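Local atomic coordinates of periplasmic binding protein/LacI transcriptional regulator (Brachyspira murdochii, PDB entry 4KQC), a protein that probably binds a carbohydrate outside the cytoplasm, as a solute-binding protein serving an ABC transporter. Residues L54-I59 and T76-R81; K61-I66 and K85-I90. All coordinates share one frame; numbering follows the deposited sequence. Where two conformers were deposited one is given.

Contact 1: L54-I59 and T76-R81; sequences LLDSEI and TEQIKR
Asp-56 OD1 is gripped twice, by Arg-81 NH1 at 3.1 Å in a nearly straight salt bridge (169° at the hydrogen) and by a water whose oxygen lies 3.0 Å from OD1. That water in turn accepts from Arg-81 NE at 2.8 Å, so NE and NH1 of the guanidinium both lead to the same carboxylate oxygen. Arg-81 NH1 also donates to the main-chain oxygen of Asp-56, O, at 3.2 Å. The arginine chain is extended as far as CD, chi3 of 77° then turns NE out of that line, and the oxygens that NH1 meets lie near the guanidinium plane. Ile-59 CG2 covers one face of that group, 3.5 Å above the plane and displaced toward the rim, while NH2 bonds to Asn-60 OD1 just beyond the helix segment. The other carboxylate oxygen, Asp-56 OD2, takes Gln-78 NE2 at 3.1 Å; Arg-81 NH1 and Gln-78 NE2 each stand out of the carboxylate plane, and both oxygens are thus held. Deeper in, the contact turns apolar, with Leu-55 CD2 against Gln-78 CB at 3.5 Å. The helices run almost parallel, 13° apart, with the axes of the two segments 10.1 Å from each other. They are neighbours on one flank of the parallel sheet, where Leu-55 reaches Val-10 of strand 6-10 and, with Ile-59, Ile-66 of strand 66-68.

Contact 2: K61-I66 and K85-I90; sequences KNPDAI and KNIPLI
The carboxamide of Asn-62 is met at its oxygen by Lys-85, whose NZ lies in the carbonyl plane, 2.8 Å from Asn-62 OD1 and at a C=O...N angle of 150°. The bond joins the loops that lead into the two strands of a beta-alpha-beta unit, in which helix 76-84 carries the chain from strand 66-68 to the adjacent, parallel strand 89-92. Each loop leaves its helix through an asparagine with positive phi, and at Asn-86 the turn is a Schellman motif. The lysine chain is bent at chi3 (74°) and again at chi4, and its aliphatic part passes over Ile-59 of helix 48-60. An alanine at Lys-85 would probably leave Asn-62 OD1 without its ammonium donor and uncover part of Ile-59, giving the asparagine side chain more freedom to turn. Farther along, the rings of the two prolines meet their opposite segments: Pro-63 CD touches Ile-87 CD1 at 4.2 Å, and Pro-88 CD comes within 3.4 Å of Asp-64 O. The carboxylate of Asp-64 turns elsewhere, to the backbone N of Tyr-6. Ile-87 CG2 also packs on Ile-66 CD1 at 3.8 Å, and Ile-66 CG2 on Leu-89 CD1 at 3.9 Å; Ile-66 and Leu-89 share the sheet face that Ile-82 of helix 76-84 covers, whereas Pro-88 and Ile-90 touch helix 273-288. The strands pair in parallel register, with Ile-66 bonding to the residues before and after Leu-89: its N donates to Pro-88 O at 2.9 Å, and its O accepts from Ile-90 N at 2.9 Å. Between these bonds, Leu-89 CA makes a CA-H...O contact of 146° with the same oxygen, Ile-66 O.

The two contacts lie about 10 Å apart between their centres and join consecutive elements of one lobe. Contact 1 sets helix 48-60 beside helix 76-84, and contact 2 pairs the starts of the strands that follow them. Contact 1 is held mainly by side-chain polar groups; it is buried at Leu-55, Ile-59 and Gln-78, while its charged pair, Asp-56 and Arg-81, is partly exposed. Contact 2 relies on main-chain bonds and aliphatic packing in the buried sheet, with a single polar side-chain pair, Asn-62 and Lys-85, at its more exposed end. The same methyl, Ile-59 CG2, touches both the Arg-81 guanidinium and the Lys-85 chain, and through Ile-66 the apolar side of contact 1 continues into contact 2.

Contact 1: L54-I59 and T76-R81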
loop_
_atom_site.group_PDB
_atom_site.type_symbol
_atom_site.label_atom_id
_atom_site.label_comp_id
_atom_site.label_asym_id
_atom_site.label_seq_id
_atom_site.Cartn_x
_atom_site.Cartn_y
_atom_site.Cartn_z
ATOM N N LEU A 54 -14.005 17.549 -7.304
ATOM C CA LEU A 54 -14.042 16.729 -8.515
ATOM C C LEU A 54 -15.138 15.651 -8.399
ATOM O O LEU A 54 -15.850 15.415 -9.366
ATOM C CB LEU A 54 -12.669 16.100 -8.785
ATOM C CG LEU A 54 -11.554 17.088 -9.249
ATOM C CD1 LEU A 54 -10.202 16.385 -9.210
ATOM C CD2 LEU A 54 -11.891 17.588 -10.629
ATOM N N LEU A 55 -15.220 14.997 -7.239
ATOM C CA LEU A 55 -16.290 14.011 -7.009
ATOM C C LEU A 55 -17.692 14.679 -7.156
ATOM O O LEU A 55 -18.574 14.142 -7.853
ATOM C CB LEU A 55 -16.089 13.344 -5.658
ATOM C CG LEU A 55 -17.149 12.296 -5.295
ATOM C CD1 LEU A 55 -17.271 11.193 -6.356
ATOM C CD2 LEU A 55 -16.748 11.702 -3.975
ATOM N N ASP A 56 -17.892 15.851 -6.555
ATOM C CA ASP A 56 -19.131 16.555 -6.769
ATOM C C ASP A 56 -19.456 16.855 -8.203
ATOM O O ASP A 56 -20.610 16.685 -8.625
ATOM C CB ASP A 56 -19.099 17.872 -6.017
ATOM C CG ASP A 56 -19.425 17.675 -4.506
ATOM O OD1 ASP A 56 -20.223 16.766 -4.180
ATOM O OD2 ASP A 56 -18.950 18.465 -3.661
ATOM N N SER A 57 -18.462 17.377 -8.924
ATOM C CA SER A 57 -18.613 17.661 -10.336
ATOM C C SER A 57 -19.028 16.427 -11.150
ATOM O O SER A 57 -19.892 16.500 -12.013
ATOM C CB SER A 57 -17.317 18.336 -10.850
ATOM O OG SER A 57 -17.196 19.680 -10.312
ATOM N N GLU A 58 -18.458 15.263 -10.844
ATOM C CA GLU A 58 -18.790 14.051 -11.524
ATOM C C GLU A 58 -20.213 13.564 -11.136
ATOM O O GLU A 58 -20.940 13.070 -11.995
ATOM C CB GLU A 58 -17.731 12.964 -11.217
ATOM C CG GLU A 58 -16.379 13.227 -11.857
ATOM C CD GLU A 58 -16.455 13.318 -13.384
ATOM O OE1 GLU A 58 -17.008 12.403 -13.984
ATOM O OE2 GLU A 58 -16.072 14.352 -14.020
ATOM N N ILE A 59 -20.579 13.707 -9.876
ATOM C CA ILE A 59 -21.917 13.312 -9.441
ATOM C C ILE A 59 -22.950 14.125 -10.253
ATOM O O ILE A 59 -23.976 13.609 -10.707
ATOM C CB ILE A 59 -22.104 13.557 -7.935
ATOM C CG1 ILE A 59 -21.239 12.626 -7.104
ATOM C CG2 ILE A 59 -23.575 13.374 -7.580
ATOM C CD1 ILE A 59 -21.111 13.000 -5.662
ATOM N N THR A 76 -18.280 12.117 3.174
ATOM C CA THR A 76 -19.576 11.651 3.550
ATOM C C THR A 76 -20.732 12.399 2.880
ATOM O O THR A 76 -21.731 11.779 2.562
ATOM C CB THR A 76 -19.781 11.662 5.098
ATOM O OG1 THR A 76 -19.551 12.970 5.635
ATOM C CG2 THR A 76 -18.839 10.760 5.799
ATOM N N GLU A 77 -20.591 13.703 2.668
ATOM C CA GLU A 77 -21.625 14.461 1.989
ATOM C C GLU A 77 -21.786 13.972 0.566
ATOM O O GLU A 77 -22.906 13.808 0.086
ATOM C CB GLU A 77 -21.352 15.984 2.028
ATOM C CG GLU A 77 -21.352 16.542 3.451
ATOM C CD GLU A 77 -21.417 18.061 3.525
ATOM O OE1 GLU A 77 -21.423 18.712 2.462
ATOM O OE2 GLU A 77 -21.487 18.637 4.657
ATOM N N GLN A 78 -20.675 13.750 -0.110
ATOM C CA GLN A 78 -20.685 13.283 -1.511
ATOM C C GLN A 78 -21.293 11.864 -1.598
ATOM O O GLN A 78 -22.160 11.589 -2.439
ATOM C CB GLN A 78 -19.246 13.267 -2.031
ATOM C CG GLN A 78 -18.717 14.653 -2.315
ATOM C CD GLN A 78 -18.220 15.413 -1.076
ATOM O OE1 GLN A 78 -17.972 14.845 -0.003
ATOM N NE2 GLN A 78 -18.172 16.720 -1.206
ATOM N N ILE A 79 -20.893 11.012 -0.670
ATOM C CA ILE A 79 -21.381 9.629 -0.674
ATOM C C ILE A 79 -22.876 9.603 -0.330
ATOM O O ILE A 79 -23.683 8.883 -0.949
ATOM C CB ILE A 79 -20.552 8.750 0.269
ATOM C CG1 ILE A 79 -19.154 8.607 -0.252
ATOM C CG2 ILE A 79 -21.210 7.373 0.469
ATOM C CD1 ILE A 79 -18.185 8.176 0.810
ATOM N N LYS A 80 -23.288 10.459 0.585
ATOM C CA LYS A 80 -24.709 10.594 0.903
ATOM C C LYS A 80 -25.520 10.976 -0.304
ATOM O O LYS A 80 -26.628 10.414 -0.562
ATOM C CB LYS A 80 -24.916 11.590 2.072
ATOM C CG LYS A 80 -26.355 11.662 2.480
ATOM C CD LYS A 80 -26.452 12.132 3.907
ATOM C CE LYS A 80 -27.889 12.382 4.273
ATOM N NZ LYS A 80 -27.907 13.049 5.606
ATOM N N ARG A 81 -25.014 11.935 -1.091
ATOM C CA ARG A 81 -25.705 12.354 -2.329
ATOM C C ARG A 81 -25.760 11.227 -3.374
ATOM O O ARG A 81 -26.775 11.028 -4.030
ATOM C CB ARG A 81 -25.097 13.720 -2.828
ATOM C CG ARG A 81 -25.776 14.394 -4.007
ATOM C CD ARG A 81 -25.526 15.905 -3.999
ATOM N NE ARG A 81 -24.203 16.215 -4.467
ATOM C CZ ARG A 81 -23.897 16.536 -5.725
ATOM N NH1 ARG A 81 -22.614 16.740 -6.075
ATOM N NH2 ARG A 81 -24.838 16.590 -6.654
HETATM O O HOH W 1 -22.454 16.253 -2.277
#

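Contact 2: K61-I66 and K85-I90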
loop_
_atom_site.group_PDB
_atom_site.type_symbol
_atom_site.label_atom_id
_atom_site.label_comp_id
_atom_site.label_asym_id
_atom_site.label_seq_id
_atom_site.Cartn_x
_atom_site.Cartn_y
_atom_site.Cartn_z
ATOM N N LYS A 61 -22.935 15.174 -13.179
ATOM C CA LYS A 61 -23.086 14.638 -14.543
ATOM C C LYS A 61 -24.084 13.504 -14.727
ATOM O O LYS A 61 -24.329 13.060 -15.896
ATOM C CB LYS A 61 -21.735 14.193 -15.081
ATOM C CG LYS A 61 -20.725 15.337 -15.166
ATOM C CD LYS A 61 -19.405 14.829 -15.756
ATOM C CE LYS A 61 -18.389 15.932 -15.915
ATOM N NZ LYS A 61 -17.097 15.377 -16.393
ATOM N N ASN A 62 -24.634 13.023 -13.606
ATOM C CA ASN A 62 -25.474 11.845 -13.591
ATOM C C ASN A 62 -24.854 10.673 -14.355
ATOM O O ASN A 62 -25.458 10.175 -15.291
ATOM C CB ASN A 62 -26.844 12.187 -14.160
ATOM C CG ASN A 62 -27.585 13.133 -13.256
ATOM O OD1 ASN A 62 -27.645 12.897 -12.024
ATOM N ND2 ASN A 62 -28.101 14.271 -13.816
ATOM N N PRO A 63 -23.666 10.238 -13.958
ATOM C CA PRO A 63 -23.015 9.098 -14.612
ATOM C C PRO A 63 -23.744 7.800 -14.321
ATOM O O PRO A 63 -24.520 7.679 -13.383
ATOM C CB PRO A 63 -21.622 9.094 -14.014
ATOM C CG PRO A 63 -21.819 9.668 -12.663
ATOM C CD PRO A 63 -22.927 10.682 -12.784
ATOM N N ASP A 64 -23.479 6.805 -15.140
ATOM C CA ASP A 64 -24.044 5.506 -14.961
ATOM C C ASP A 64 -23.543 4.706 -13.714
ATOM O O ASP A 64 -24.249 3.823 -13.190
ATOM C CB ASP A 64 -23.758 4.712 -16.224
ATOM C CG ASP A 64 -24.353 5.390 -17.485
ATOM O OD1 ASP A 64 -25.479 5.856 -17.397
ATOM O OD2 ASP A 64 -23.758 5.268 -18.518
ATOM N N ALA A 65 -22.350 5.058 -13.270
ATOM C CA ALA A 65 -21.754 4.566 -12.092
ATOM C C ALA A 65 -20.535 5.380 -11.761
ATOM O O ALA A 65 -20.046 6.142 -12.593
ATOM C CB ALA A 65 -21.370 3.099 -12.285
ATOM N N ILE A 66 -20.028 5.258 -10.526
ATOM C CA ILE A 66 -18.838 5.956 -10.066
ATOM C C ILE A 66 -17.923 4.932 -9.440
ATOM O O ILE A 66 -18.385 4.139 -8.611
ATOM C CB ILE A 66 -19.179 7.001 -8.997
ATOM C CG1 ILE A 66 -20.040 8.111 -9.646
ATOM C CG2 ILE A 66 -17.951 7.657 -8.348
ATOM C CD1 ILE A 66 -20.700 9.038 -8.630
ATOM N N LYS A 85 -29.134 9.640 -5.021
ATOM C CA LYS A 85 -29.306 9.627 -6.471
ATOM C C LYS A 85 -29.329 8.198 -7.041
ATOM O O LYS A 85 -29.554 8.015 -8.234
ATOM C CB LYS A 85 -28.209 10.451 -7.189
ATOM C CG LYS A 85 -28.346 11.929 -6.908
ATOM C CD LYS A 85 -27.132 12.700 -7.401
ATOM C CE LYS A 85 -27.107 12.825 -8.927
ATOM N NZ LYS A 85 -28.150 13.761 -9.437
ATOM N N ASN A 86 -29.088 7.207 -6.207
ATOM C CA ASN A 86 -29.033 5.811 -6.656
ATOM C C ASN A 86 -28.050 5.567 -7.787
ATOM O O ASN A 86 -28.301 4.702 -8.657
ATOM C CB ASN A 86 -30.449 5.295 -7.050
ATOM C CG ASN A 86 -31.387 5.228 -5.869
ATOM O OD1 ASN A 86 -32.520 5.767 -5.917
ATOM N ND2 ASN A 86 -30.934 4.609 -4.799
ATOM N N ILE A 87 -26.925 6.252 -7.736
ATOM C CA ILE A 87 -25.775 5.973 -8.645
ATOM C C ILE A 87 -24.955 4.803 -8.071
ATOM O O ILE A 87 -24.508 4.882 -6.940
ATOM C CB ILE A 87 -24.899 7.198 -8.810
ATOM C CG1 ILE A 87 -25.670 8.383 -9.461
ATOM C CG2 ILE A 87 -23.680 6.868 -9.649
ATOM C CD1 ILE A 87 -24.965 9.723 -9.274
ATOM N N PRO A 88 -24.741 3.735 -8.818
ATOM C CA PRO A 88 -23.913 2.669 -8.309
ATOM C C PRO A 88 -22.500 3.149 -8.009
ATOM O O PRO A 88 -21.883 3.828 -8.825
ATOM C CB PRO A 88 -23.897 1.664 -9.442
ATOM C CG PRO A 88 -25.131 1.936 -10.228
ATOM C CD PRO A 88 -25.439 3.366 -10.060
ATOM N N LEU A 89 -22.024 2.783 -6.825
ATOM C CA LEU A 89 -20.737 3.230 -6.298
ATOM C C LEU A 89 -19.826 2.018 -6.043
ATOM O O LEU A 89 -20.200 1.130 -5.299
ATOM C CB LEU A 89 -20.938 4.062 -5.010
ATOM C CG LEU A 89 -19.693 4.592 -4.360
ATOM C CD1 LEU A 89 -18.867 5.548 -5.258
ATOM C CD2 LEU A 89 -20.065 5.231 -3.027
ATOM N N ILE A 90 -18.636 2.089 -6.611
ATOM C CA ILE A 90 -17.595 1.057 -6.482
ATOM C C ILE A 90 -16.414 1.719 -5.840
ATOM O O ILE A 90 -15.999 2.814 -6.279
ATOM C CB ILE A 90 -17.198 0.542 -7.881
ATOM C CG1 ILE A 90 -18.385 -0.102 -8.616
ATOM C CG2 ILE A 90 -15.982 -0.391 -7.884
ATOM C CD1 ILE A 90 -19.089 -1.171 -7.834
#